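Local coordinates for transcriptional regulator, LacI family (Burkholderia phymatum, PDB 2RGY), which probably regulates transcription as a LacI-family repressor-like protein, whose two-lobed core presumably senses a small effector, perhaps a sugar, at residues Val71-Ser75 against His76-Asp80; Gly136-Ala140 against Ser141-Glu145; Tyr224-Asp227 against Tyr228-Tyr232; Leu211-Val215 against Pro216-Ser220; His157-Arg161 against Asp162-Leu166. All coordinates share one frame; numbering follows the deposited sequence.

In the fold
Five short-range contacts, each within one unbroken piece of chain, lie in loops that join strands and helices of the two alpha/beta lobes of a LacI-type core. Contact 1 is buried and belongs to the first lobe; contacts 2 to 5 belong to the second. Contacts 1, 2 and 3 lie toward the middle of the molecule, and His76 of contact 1 packs directly on contact 2. Contacts 4 and 5 are surface turns, with centres about 25 and 23 Å from the centre of the chain. Contacts 2 and 5 bracket helix 141-155, whereas contacts 4 and 3 precede and follow strand 220-223. Serine hydroxyls bond to backbone groups or to a carboxylate in contacts 1, 4 and 5; contacts 2 and 3 rely on backbone carbonyls.

Contact 1: Val71-Ser75 against His76-Asp80; sequences VVVIS and HDLHD
The imidazole of His76 swings away from Ser75, whose carbonyl carbon lies oblique to the ring, and it meets Phe171 with the two ring planes at about 65°. Its rim and CB also reach Pro137 and Ala140, across from the first lobe to the second. What turns the chain here is an ST turn in the loop that follows strand 70-73, in the parallel sheet of a periplasmic-binding-protein-like lobe. Ser75 OG, held beside its own carbonyl carbon (chi1 167°), looks forward along the chain and accepts from Asp77 N at 3.2 Å, with an angle of 150° at the hydrogen. Leu78 N adds a weak second bond to the same oxygen. The hydroxyl thus takes two successive backbone N-H groups, the second weakly, shortly before helix 80-89. A water joins Ser75 OG to the carboxylate of Asp77, donating to OD2 at 2.8 Å. Beneath this polar knot the packing is apolar: Leu78 CG lies 3.8 Å from Ser75 CB, and the leucine also touches Ala56 and Leu57 of helix 52-65. Farther back, Leu78 crosses Val73 at roughly a right angle, Leu78 CD1 meeting Val73 CG1 at 4.1 Å.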
loop_
_atom_site.group_PDB
_atom_site.type_symbol
_atom_site.label_atom_id
_atom_site.label_comp_id
_atom_site.label_asym_id
_atom_site.label_seq_id
_atom_site.Cartn_x
_atom_site.Cartn_y
_atom_site.Cartn_z
ATOM N N VAL A 71 -20.777 -2.342 11.039
ATOM C CA VAL A 71 -20.003 -1.573 10.081
ATOM C C VAL A 71 -18.840 -0.840 10.742
ATOM O O VAL A 71 -19.023 -0.142 11.747
ATOM C CB VAL A 71 -20.888 -0.543 9.354
ATOM C CG1 VAL A 71 -20.058 0.210 8.325
ATOM C CG2 VAL A 71 -22.059 -1.241 8.692
ATOM N N VAL A 72 -17.646 -1.027 10.184
ATOM C CA VAL A 72 -16.444 -0.371 10.684
ATOM C C VAL A 72 -16.189 0.814 9.763
ATOM O O VAL A 72 -16.144 0.669 8.541
ATOM C CB VAL A 72 -15.218 -1.308 10.648
ATOM C CG1 VAL A 72 -13.998 -0.571 11.165
ATOM C CG2 VAL A 72 -15.482 -2.555 11.493
ATOM N N VAL A 73 -16.007 1.989 10.342
ATOM C CA VAL A 73 -15.813 3.168 9.523
ATOM C C VAL A 73 -14.658 4.068 9.909
ATOM O O VAL A 73 -14.490 4.403 11.075
ATOM C CB VAL A 73 -17.107 4.026 9.509
ATOM C CG1 VAL A 73 -16.891 5.297 8.721
ATOM C CG2 VAL A 73 -18.249 3.221 8.933
ATOM N N ILE A 74 -13.851 4.436 8.918
ATOM C CA ILE A 74 -12.751 5.367 9.133
ATOM C C ILE A 74 -12.751 6.345 7.971
ATOM O O ILE A 74 -12.709 5.949 6.810
ATOM C CB ILE A 74 -11.363 4.683 9.223
ATOM C CG1 ILE A 74 -10.277 5.752 9.403
ATOM C CG2 ILE A 74 -11.080 3.865 7.991
ATOM C CD1 ILE A 74 -8.891 5.187 9.681
ATOM N N SER A 75 -12.824 7.630 8.297
ATOM C CA SER A 75 -12.834 8.676 7.290
ATOM C C SER A 75 -12.654 10.014 7.969
ATOM O O SER A 75 -13.265 10.280 9.001
ATOM C CB SER A 75 -14.162 8.669 6.527
ATOM O OG SER A 75 -14.330 9.853 5.758
ATOM N N HIS A 76 -11.799 10.853 7.399
ATOM C CA HIS A 76 -11.580 12.172 7.958
ATOM C C HIS A 76 -12.303 13.205 7.101
ATOM O O HIS A 76 -12.161 14.407 7.321
ATOM C CB HIS A 76 -10.082 12.481 8.019
ATOM C CG HIS A 76 -9.420 12.522 6.677
ATOM N ND1 HIS A 76 -9.748 13.462 5.720
ATOM C CD2 HIS A 76 -8.453 11.750 6.136
ATOM C CE1 HIS A 76 -9.002 13.264 4.647
ATOM N NE2 HIS A 76 -8.209 12.233 4.871
ATOM N N ASP A 77 -13.067 12.725 6.122
ATOM C CA ASP A 77 -13.834 13.593 5.224
ATOM C C ASP A 77 -15.258 13.765 5.749
ATOM O O ASP A 77 -15.938 14.740 5.431
ATOM C CB ASP A 77 -13.904 12.995 3.814
ATOM C CG ASP A 77 -12.565 12.994 3.109
ATOM O OD1 ASP A 77 -12.074 14.086 2.766
ATOM O OD2 ASP A 77 -12.000 11.902 2.891
ATOM N N LEU A 78 -15.719 12.797 6.535
ATOM C CA LEU A 78 -17.059 12.874 7.097
ATOM C C LEU A 78 -17.084 13.953 8.171
ATOM O O LEU A 78 -16.076 14.218 8.820
ATOM C CB LEU A 78 -17.464 11.539 7.726
ATOM C CG LEU A 78 -17.628 10.303 6.836
ATOM C CD1 LEU A 78 -17.880 9.105 7.731
ATOM C CD2 LEU A 78 -18.803 10.488 5.864
ATOM N N HIS A 79 -18.234 14.584 8.349
ATOM C CA HIS A 79 -18.371 15.609 9.375
ATOM C C HIS A 79 -19.024 14.944 10.565
ATOM O O HIS A 79 -19.727 13.949 10.403
ATOM C CB HIS A 79 -19.239 16.759 8.870
ATOM C CG HIS A 79 -18.537 17.647 7.897
ATOM N ND1 HIS A 79 -17.480 17.210 7.126
ATOM C CD2 HIS A 79 -18.765 18.930 7.531
ATOM C CE1 HIS A 79 -17.090 18.185 6.325
ATOM N NE2 HIS A 79 -17.854 19.239 6.552
ATOM N N ASP A 80 -18.809 15.488 11.756
ATOM C CA ASP A 80 -19.388 14.881 12.947
ATOM C C ASP A 80 -20.874 14.565 12.775
ATOM O O ASP A 80 -21.330 13.500 13.179
ATOM C CB ASP A 80 -19.166 15.787 14.170
ATOM C CG ASP A 80 -17.700 15.852 14.603
ATOM O OD1 ASP A 80 -16.829 15.305 13.895
ATOM O OD2 ASP A 80 -17.407 16.458 15.658
HETATM O O HOH W 1 -13.264 9.456 3.282
#

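Contact 2: Gly136-Ala140 against Ser141-Glu145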
loop_
_atom_site.group_PDB
_atom_site.type_symbol
_atom_site.label_atom_id
_atom_site.label_comp_id
_atom_site.label_asym_id
_atom_site.label_seq_id
_atom_site.Cartn_x
_atom_site.Cartn_y
_atom_site.Cartn_z
ATOM N N GLY A 136 -2.118 17.595 6.784
ATOM C CA GLY A 136 -3.220 17.036 6.036
ATOM C C GLY A 136 -4.275 18.116 6.006
ATOM O O GLY A 136 -4.002 19.244 6.418
ATOM N N PRO A 137 -5.486 17.819 5.519
ATOM C CA PRO A 137 -6.522 18.850 5.483
ATOM C C PRO A 137 -6.808 19.422 6.865
ATOM O O PRO A 137 -6.842 18.697 7.863
ATOM C CB PRO A 137 -7.729 18.117 4.891
ATOM C CG PRO A 137 -7.458 16.667 5.196
ATOM C CD PRO A 137 -5.981 16.550 4.960
ATOM N N PHE A 138 -7.008 20.732 6.909
ATOM C CA PHE A 138 -7.296 21.418 8.157
ATOM C C PHE A 138 -8.613 20.952 8.762
ATOM O O PHE A 138 -8.837 21.118 9.963
ATOM C CB PHE A 138 -7.331 22.930 7.923
ATOM C CG PHE A 138 -5.962 23.549 7.724
ATOM C CD1 PHE A 138 -5.841 24.855 7.253
ATOM C CD2 PHE A 138 -4.792 22.821 8.011
ATOM C CE1 PHE A 138 -4.581 25.440 7.060
ATOM C CE2 PHE A 138 -3.526 23.384 7.826
ATOM C CZ PHE A 138 -3.419 24.703 7.347
ATOM N N THR A 139 -9.481 20.374 7.931
ATOM C CA THR A 139 -10.776 19.880 8.402
ATOM C C THR A 139 -10.722 18.465 8.991
ATOM O O THR A 139 -11.735 17.954 9.472
ATOM C CB THR A 139 -11.844 19.903 7.282
ATOM O OG1 THR A 139 -11.334 19.248 6.109
ATOM C CG2 THR A 139 -12.246 21.345 6.952
ATOM N N ALA A 140 -9.558 17.826 8.947
ATOM C CA ALA A 140 -9.423 16.481 9.510
ATOM C C ALA A 140 -9.082 16.640 10.991
ATOM O O ALA A 140 -8.041 17.200 11.330
ATOM C CB ALA A 140 -8.320 15.706 8.791
ATOM N N SER A 141 -9.960 16.154 11.868
ATOM C CA SER A 141 -9.746 16.281 13.307
ATOM C C SER A 141 -8.471 15.594 13.792
ATOM O O SER A 141 -7.817 16.077 14.709
ATOM C CB SER A 141 -10.955 15.742 14.093
ATOM O OG SER A 141 -11.062 14.334 13.990
ATOM N N ASP A 142 -8.113 14.471 13.185
ATOM C CA ASP A 142 -6.901 13.778 13.590
ATOM C C ASP A 142 -5.700 14.662 13.258
ATOM O O ASP A 142 -4.664 14.604 13.926
ATOM C CB ASP A 142 -6.790 12.438 12.866
ATOM C CG ASP A 142 -7.014 12.564 11.370
ATOM O OD1 ASP A 142 -7.988 13.240 10.969
ATOM O OD2 ASP A 142 -6.226 11.979 10.596
ATOM N N ASN A 143 -5.852 15.502 12.236
ATOM C CA ASN A 143 -4.771 16.383 11.828
ATOM C C ASN A 143 -4.695 17.594 12.740
ATOM O O ASN A 143 -3.612 17.996 13.159
ATOM C CB ASN A 143 -4.969 16.829 10.380
ATOM C CG ASN A 143 -3.822 17.685 9.870
ATOM O OD1 ASN A 143 -3.896 18.915 9.869
ATOM N ND2 ASN A 143 -2.751 17.035 9.447
ATOM N N VAL A 144 -5.847 18.167 13.060
ATOM C CA VAL A 144 -5.885 19.337 13.918
ATOM C C VAL A 144 -5.271 19.102 15.301
ATOM O O VAL A 144 -4.562 19.963 15.821
ATOM C CB VAL A 144 -7.328 19.844 14.087
ATOM C CG1 VAL A 144 -7.353 21.052 15.020
ATOM C CG2 VAL A 144 -7.893 20.224 12.727
ATOM N N GLU A 145 -5.539 17.941 15.893
ATOM C CA GLU A 145 -5.013 17.634 17.222
ATOM C C GLU A 145 -3.542 17.292 17.141
ATOM O O GLU A 145 -2.785 17.507 18.074
ATOM C CB GLU A 145 -5.804 16.490 17.845
ATOM C CG GLU A 145 -7.038 16.986 18.575
ATOM C CD GLU A 145 -8.162 15.981 18.580
ATOM O OE1 GLU A 145 -7.889 14.796 18.900
ATOM O OE2 GLU A 145 -9.320 16.375 18.276
HETATM O O HOH W 2 -12.311 15.005 10.984
#
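Val144 leans back over the loop that leads into its own helix. From CB, which passes 3.9 Å from Ala140 O, the side chain sends CG2 to the loop: CG2 stands beside the backbone N (chi1 179° for the other methyl, CG1) and there rests on two carbonyl oxygens of the turn, Phe138 O at 3.1 Å and Ala140 O at 3.3 Å. The methyl is thus a close fit against the carbonyl side of the type I turn from Pro137 to Ala140, a turn closed by Ala140 N donating to Pro137 O. This is the start of helix 141-155, which follows strand 131-135 in the second lobe, and Ala140 occupies the N-cap. Its carbonyl takes the first regular helical bond, from Val144 N at 3.0 Å, in the carbonyl plane and fairly straight at 157°; a weak bond from Asn143 N reaches the same oxygen. Asn143 turns its CB inward to within 3.9 Å of Ala140 CB. On another side of Ala140 CB lies Asp142 OD1, 3.3 Å away, which also packs on His76 of the first lobe, while OD2 of the same carboxylate forms a salt bridge with Arg146. An alanine at the N-cap brings no polar side-chain atom, and Ser141 N instead donates to a water at 2.8 Å. The acidic group of Asp142 in the first turn would be expected to sit well with the positive end of the helix dipole.

Contact 3: Tyr224-Asp227 against Tyr228-Tyr232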
loop_
_atom_site.group_PDB
_atom_site.type_symbol
_atom_site.label_atom_id
_atom_site.label_comp_id
_atom_site.label_asym_id
_atom_site.label_seq_id
_atom_site.Cartn_x
_atom_site.Cartn_y
_atom_site.Cartn_z
ATOM N N TYR A 224 4.832 10.630 10.297
ATOM C CA TYR A 224 3.803 10.295 11.272
ATOM C C TYR A 224 3.058 9.050 10.797
ATOM O O TYR A 224 2.695 8.958 9.626
ATOM C CB TYR A 224 2.839 11.471 11.401
ATOM C CG TYR A 224 2.018 11.488 12.662
ATOM C CD1 TYR A 224 2.410 12.247 13.762
ATOM C CD2 TYR A 224 0.821 10.783 12.739
ATOM C CE1 TYR A 224 1.619 12.312 14.916
ATOM C CE2 TYR A 224 0.021 10.833 13.883
ATOM C CZ TYR A 224 0.422 11.602 14.969
ATOM O OH TYR A 224 -0.388 11.678 16.090
ATOM N N ASP A 225 2.846 8.115 11.723
ATOM C CA ASP A 225 2.164 6.833 11.502
ATOM C C ASP A 225 3.132 5.687 11.774
ATOM O O ASP A 225 2.825 4.768 12.531
ATOM C CB ASP A 225 1.638 6.663 10.057
ATOM C CG ASP A 225 0.426 7.537 9.742
ATOM O OD1 ASP A 225 -0.306 7.929 10.670
ATOM O OD2 ASP A 225 0.184 7.817 8.543
ATOM N N ASP A 226 4.304 5.774 11.154
ATOM C CA ASP A 226 5.359 4.759 11.224
ATOM C C ASP A 226 4.855 3.583 10.408
ATOM O O ASP A 226 4.883 2.422 10.837
ATOM C CB ASP A 226 5.675 4.321 12.659
ATOM C CG ASP A 226 6.910 3.420 12.730
ATOM O OD1 ASP A 226 7.723 3.453 11.779
ATOM O OD2 ASP A 226 7.076 2.691 13.733
ATOM N N ASP A 227 4.364 3.924 9.220
ATOM C CA ASP A 227 3.846 2.946 8.287
ATOM C C ASP A 227 5.064 2.126 7.874
ATOM O O ASP A 227 6.197 2.616 7.935
ATOM C CB ASP A 227 3.171 3.687 7.123
ATOM C CG ASP A 227 1.719 4.073 7.449
ATOM O OD1 ASP A 227 1.202 5.060 6.875
ATOM O OD2 ASP A 227 1.082 3.370 8.276
ATOM N N TYR A 228 4.870 0.880 7.474
ATOM C CA TYR A 228 6.054 0.108 7.159
ATOM C C TYR A 228 6.752 0.339 5.832
ATOM O O TYR A 228 7.497 -0.503 5.341
ATOM C CB TYR A 228 5.790 -1.366 7.467
ATOM C CG TYR A 228 5.763 -1.580 8.974
ATOM C CD1 TYR A 228 4.975 -2.581 9.557
ATOM C CD2 TYR A 228 6.543 -0.770 9.826
ATOM C CE1 TYR A 228 4.964 -2.774 10.955
ATOM C CE2 TYR A 228 6.540 -0.960 11.217
ATOM C CZ TYR A 228 5.750 -1.962 11.772
ATOM O OH TYR A 228 5.775 -2.164 13.145
ATOM N N SER A 229 6.540 1.527 5.284
ATOM C CA SER A 229 7.213 1.937 4.062
ATOM C C SER A 229 8.350 2.857 4.534
ATOM O O SER A 229 9.261 3.192 3.767
ATOM C CB SER A 229 6.256 2.720 3.157
ATOM O OG SER A 229 6.934 3.245 2.017
ATOM N N ALA A 230 8.292 3.244 5.810
ATOM C CA ALA A 230 9.279 4.148 6.405
ATOM C C ALA A 230 10.669 3.561 6.599
ATOM O O ALA A 230 11.672 4.211 6.285
ATOM C CB ALA A 230 8.752 4.685 7.742
ATOM N N ALA A 231 10.739 2.338 7.119
ATOM C CA ALA A 231 12.029 1.698 7.352
ATOM C C ALA A 231 12.830 1.572 6.069
ATOM O O ALA A 231 14.057 1.516 6.098
ATOM C CB ALA A 231 11.833 0.315 7.977
ATOM N N TYR A 232 12.137 1.541 4.938
ATOM C CA TYR A 232 12.811 1.396 3.658
ATOM C C TYR A 232 12.857 2.659 2.817
ATOM O O TYR A 232 13.079 2.602 1.607
ATOM C CB TYR A 232 12.172 0.255 2.877
ATOM C CG TYR A 232 12.207 -1.016 3.672
ATOM C CD1 TYR A 232 11.083 -1.462 4.370
ATOM C CD2 TYR A 232 13.390 -1.747 3.783
ATOM C CE1 TYR A 232 11.140 -2.610 5.159
ATOM C CE2 TYR A 232 13.456 -2.885 4.566
ATOM C CZ TYR A 232 12.331 -3.314 5.246
ATOM O OH TYR A 232 12.405 -4.469 5.983
#
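Asp227 O receives Ala230 N at 3.0 Å, a nearly straight bond of 164° at the hydrogen, although the donor stands 41° out of the carbonyl plane. That bond from residue i+3 closes a tight turn, and it brings Ala230 CB to 3.3 Å from the same oxygen. Tyr228, at the outside of the turn, folds its ring back along the preceding backbone: with CG beside its own N (chi1 -73°), CD2 comes to 3.7 Å from Asp226 O, with Asp226 O and Asp227 C both oblique to the ring. Asp226 contributes OD1, 4.3 Å from Ala230 CB. One shell further out, Asp198 OD2 accepts from Asp227 N, and Ala230 is tied by backbone bonding to Leu237. The turn belongs to the loop that follows strand 220-223 in the second lobe of this periplasmic-binding-protein-like fold; Asp227 also packs on Ser21 and Tyr22 of helix 21-36 in the first lobe, so the loop lies where the lobes meet. The carboxylate of Asp226 is buried but well supplied: OD2 bonds to Ser275 OG and His241 ND1, and OD1 forms a salt bridge with Arg277. Such surroundings would probably favour its ionised form and hold it in one orientation.

Contact 4: Leu211-Val215 against Pro216-Ser220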
loop_
_atom_site.group_PDB
_atom_site.type_symbol
_atom_site.label_atom_id
_atom_site.label_comp_id
_atom_site.label_asym_id
_atom_site.label_seq_id
_atom_site.Cartn_x
_atom_site.Cartn_y
_atom_site.Cartn_z
ATOM N N LEU A 211 16.827 17.773 -5.686
ATOM C CA LEU A 211 17.526 19.059 -5.646
ATOM C C LEU A 211 18.873 19.060 -4.926
ATOM O O LEU A 211 19.502 20.105 -4.773
ATOM C CB LEU A 211 16.613 20.118 -5.022
ATOM C CG LEU A 211 15.288 20.350 -5.753
ATOM C CD1 LEU A 211 14.361 21.224 -4.902
ATOM C CD2 LEU A 211 15.568 20.998 -7.097
ATOM N N GLY A 212 19.315 17.893 -4.478
ATOM C CA GLY A 212 20.593 17.826 -3.798
ATOM C C GLY A 212 20.551 18.296 -2.356
ATOM O O GLY A 212 21.596 18.594 -1.773
ATOM N N ILE A 213 19.352 18.374 -1.782
ATOM C CA ILE A 213 19.189 18.785 -0.393
ATOM C C ILE A 213 19.282 17.511 0.438
ATOM O O ILE A 213 18.374 16.676 0.414
ATOM C CB ILE A 213 17.817 19.439 -0.162
ATOM C CG1 ILE A 213 17.732 20.737 -0.973
ATOM C CG2 ILE A 213 17.607 19.689 1.327
ATOM C CD1 ILE A 213 16.333 21.278 -1.123
ATOM N N SER A 214 20.381 17.365 1.170
ATOM C CA SER A 214 20.607 16.178 1.970
ATOM C C SER A 214 19.756 16.049 3.226
ATOM O O SER A 214 19.421 17.031 3.900
ATOM C CB SER A 214 22.095 16.070 2.328
ATOM O OG SER A 214 22.549 17.250 2.970
ATOM N N VAL A 215 19.400 14.805 3.517
ATOM C CA VAL A 215 18.606 14.470 4.681
ATOM C C VAL A 215 19.339 13.314 5.342
ATOM O O VAL A 215 19.585 12.294 4.706
ATOM C CB VAL A 215 17.189 14.020 4.268
ATOM C CG1 VAL A 215 16.391 13.606 5.495
ATOM C CG2 VAL A 215 16.494 15.143 3.533
ATOM N N PRO A 216 19.706 13.453 6.624
ATOM C CA PRO A 216 19.491 14.583 7.531
ATOM C C PRO A 216 20.513 15.706 7.391
ATOM O O PRO A 216 20.486 16.672 8.158
ATOM C CB PRO A 216 19.579 13.933 8.904
ATOM C CG PRO A 216 20.701 12.940 8.687
ATOM C CD PRO A 216 20.350 12.331 7.332
ATOM N N GLY A 217 21.421 15.577 6.433
ATOM C CA GLY A 217 22.437 16.602 6.242
ATOM C C GLY A 217 21.960 18.036 6.411
ATOM O O GLY A 217 22.257 18.678 7.415
ATOM N N ASP A 218 21.221 18.536 5.428
ATOM C CA ASP A 218 20.715 19.903 5.451
ATOM C C ASP A 218 19.338 20.022 6.094
ATOM O O ASP A 218 19.013 21.046 6.687
ATOM C CB ASP A 218 20.635 20.450 4.028
ATOM C CG ASP A 218 21.933 20.279 3.263
ATOM O OD1 ASP A 218 23.010 20.581 3.836
ATOM O OD2 ASP A 218 21.874 19.848 2.084
ATOM N N VAL A 219 18.528 18.978 5.970
ATOM C CA VAL A 219 17.184 19.000 6.532
ATOM C C VAL A 219 16.828 17.706 7.237
ATOM O O VAL A 219 17.048 16.623 6.702
ATOM C CB VAL A 219 16.123 19.242 5.436
ATOM C CG1 VAL A 219 14.731 19.198 6.045
ATOM C CG2 VAL A 219 16.353 20.585 4.778
ATOM N N SER A 220 16.283 17.829 8.443
ATOM C CA SER A 220 15.863 16.672 9.219
ATOM C C SER A 220 14.371 16.545 8.983
ATOM O O SER A 220 13.643 17.521 9.079
ATOM C CB SER A 220 16.153 16.887 10.703
ATOM O OG SER A 220 17.534 16.736 10.970
#
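Ser214 and Asp218 clasp each other through both backbone and side chain. Among the backbone bonds, Ser214 O accepts twice: Val219 N lies nearly along the C=O axis at 3.0 Å, whereas Asp218 N, at 2.8 Å, comes from above the carbonyl plane. Side-chain bonds add to these. Asp218 OD2 takes Ser214 N at 3.0 Å, approached from above the carboxylate plane, and a weak bond from Ser214 OG at 2.8 Å. The serine hydroxyl, set between its own N and carbonyl carbon (chi1 55°), in turn receives a weak bond from Asp218 N. Apolar contacts lie alongside: Ile213 CG2 meets Val219 CG2 at 3.8 Å, obliquely, and both residues touch Phe208 of helix 198-210. Val215 straddles Val219 O with both methyls, CG1 at 3.3 Å, and its CA-H also points at that oxygen. Between the bonded ends the chain doubles back through a cis peptide before Pro216, and the backbone angles of Val215 and Pro216 fit a type VIa turn. Helix 198-210 ends in a Schellman motif at Gly212, and the Val-Pro-Gly-Asp-Val-Ser passage into strand 220-223 resembles the Pro-x-Asp-Val segment common in LacI-family regulators.

Contact 5: His157-Arg161 against Asp162-Leu166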
loop_
_atom_site.group_PDB
_atom_site.type_symbol
_atom_site.label_atom_id
_atom_site.label_comp_id
_atom_site.label_asym_id
_atom_site.label_seq_id
_atom_site.Cartn_x
_atom_site.Cartn_y
_atom_site.Cartn_z
ATOM N N HIS A 157 8.748 26.203 24.017
ATOM C CA HIS A 157 10.123 26.538 23.695
ATOM C C HIS A 157 10.283 27.925 23.117
ATOM O O HIS A 157 11.329 28.252 22.554
ATOM C CB HIS A 157 10.708 25.504 22.750
ATOM C CG HIS A 157 11.002 24.207 23.422
ATOM N ND1 HIS A 157 10.046 23.230 23.602
ATOM C CD2 HIS A 157 12.112 23.770 24.059
ATOM C CE1 HIS A 157 10.555 22.249 24.323
ATOM N NE2 HIS A 157 11.807 22.552 24.615
ATOM N N GLY A 158 9.245 28.739 23.264
ATOM C CA GLY A 158 9.304 30.102 22.778
ATOM C C GLY A 158 9.146 30.264 21.282
ATOM O O GLY A 158 9.606 31.245 20.711
ATOM N N ILE A 159 8.489 29.310 20.639
ATOM C CA ILE A 159 8.280 29.389 19.201
ATOM C C ILE A 159 6.799 29.570 18.887
ATOM O O ILE A 159 5.979 28.696 19.165
ATOM C CB ILE A 159 8.820 28.135 18.497
ATOM C CG1 ILE A 159 10.316 27.983 18.796
ATOM C CG2 ILE A 159 8.609 28.257 16.994
ATOM C CD1 ILE A 159 10.939 26.764 18.184
ATOM N N ALA A 160 6.468 30.718 18.307
ATOM C CA ALA A 160 5.088 31.046 17.979
ATOM C C ALA A 160 4.550 30.286 16.776
ATOM O O ALA A 160 5.194 30.211 15.728
ATOM C CB ALA A 160 4.950 32.553 17.751
ATOM N N ARG A 161 3.359 29.721 16.939
ATOM C CA ARG A 161 2.714 28.970 15.870
ATOM C C ARG A 161 2.703 29.783 14.571
ATOM O O ARG A 161 2.977 29.255 13.487
ATOM C CB ARG A 161 1.279 28.618 16.293
ATOM C CG ARG A 161 0.428 27.917 15.237
ATOM C CD ARG A 161 -0.729 27.161 15.888
ATOM N NE ARG A 161 -1.544 26.454 14.908
ATOM C CZ ARG A 161 -2.284 25.382 15.181
ATOM N NH1 ARG A 161 -2.321 24.879 16.413
ATOM N NH2 ARG A 161 -2.983 24.805 14.215
ATOM N N ASP A 162 2.417 31.079 14.695
ATOM C CA ASP A 162 2.329 31.969 13.540
ATOM C C ASP A 162 3.598 32.187 12.724
ATOM O O ASP A 162 3.526 32.649 11.587
ATOM C CB ASP A 162 1.757 33.337 13.957
ATOM C CG ASP A 162 2.566 34.013 15.054
ATOM O OD1 ASP A 162 3.802 33.816 15.104
ATOM O OD2 ASP A 162 1.965 34.773 15.863
ATOM N N SER A 163 4.753 31.858 13.286
ATOM C CA SER A 163 6.018 32.050 12.577
ATOM C C SER A 163 6.501 30.786 11.870
ATOM O O SER A 163 7.579 30.774 11.283
ATOM C CB SER A 163 7.103 32.489 13.556
ATOM O OG SER A 163 7.347 31.448 14.487
ATOM N N VAL A 164 5.708 29.725 11.926
ATOM C CA VAL A 164 6.108 28.463 11.306
ATOM C C VAL A 164 5.422 28.192 9.971
ATOM O O VAL A 164 4.197 28.119 9.898
ATOM C CB VAL A 164 5.815 27.276 12.262
ATOM C CG1 VAL A 164 6.136 25.949 11.583
ATOM C CG2 VAL A 164 6.626 27.432 13.536
ATOM N N PRO A 165 6.207 28.058 8.892
ATOM C CA PRO A 165 5.596 27.783 7.586
ATOM C C PRO A 165 4.784 26.483 7.654
ATOM O O PRO A 165 5.281 25.445 8.095
ATOM C CB PRO A 165 6.800 27.694 6.643
ATOM C CG PRO A 165 7.966 27.408 7.558
ATOM C CD PRO A 165 7.659 28.257 8.760
ATOM N N LEU A 166 3.533 26.563 7.223
ATOM C CA LEU A 166 2.617 25.438 7.260
ATOM C C LEU A 166 1.897 25.315 5.920
ATOM O O LEU A 166 1.159 26.214 5.521
ATOM C CB LEU A 166 1.601 25.669 8.387
ATOM C CG LEU A 166 0.627 24.590 8.874
ATOM C CD1 LEU A 166 -0.038 23.949 7.681
ATOM C CD2 LEU A 166 1.347 23.542 9.708
HETATM O O HOH W 3 1.998 27.994 11.272
#
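Ala160 O is held by a single residue twice over. Ser163 OG donates to it at 2.8 Å, in the carbonyl plane and on a lone pair; Ser163 N, at 3.0 Å, arrives from above that plane. The hydroxyl can do this because chi1 of 65° places OG between its own backbone N and carbonyl carbon, facing back over the turn. A second backbone bond follows one residue later, from Val164 N to Arg161 O at 3.2 Å, again from above the carbonyl plane and fairly straight (162°). Successive bonds from residue i+3 mark a short 3-10 segment, which lies on the surface of the second lobe between the Schellman-type end of helix 141-155, at Gly158, and strand 166-168: the return leg from helix to edge strand in this alpha/beta fold. Arg161 O is also served by a water that donates to it at 2.7 Å and to Val164 O, bridging the two carbonyls. Asp162 bends its carboxylate back so that OD1 sits 3.1 Å from Ala160 CB. On the inner side Ile159 and Val164 cross at about a right angle, Ile159 CG2 against Val164 CG2 at 4.1 Å, and both rest on Leu154 of the helix just ended. Arg161 extends along that helix, packing on Phe151 and forming a salt bridge from NH1 to Asp148 OD1.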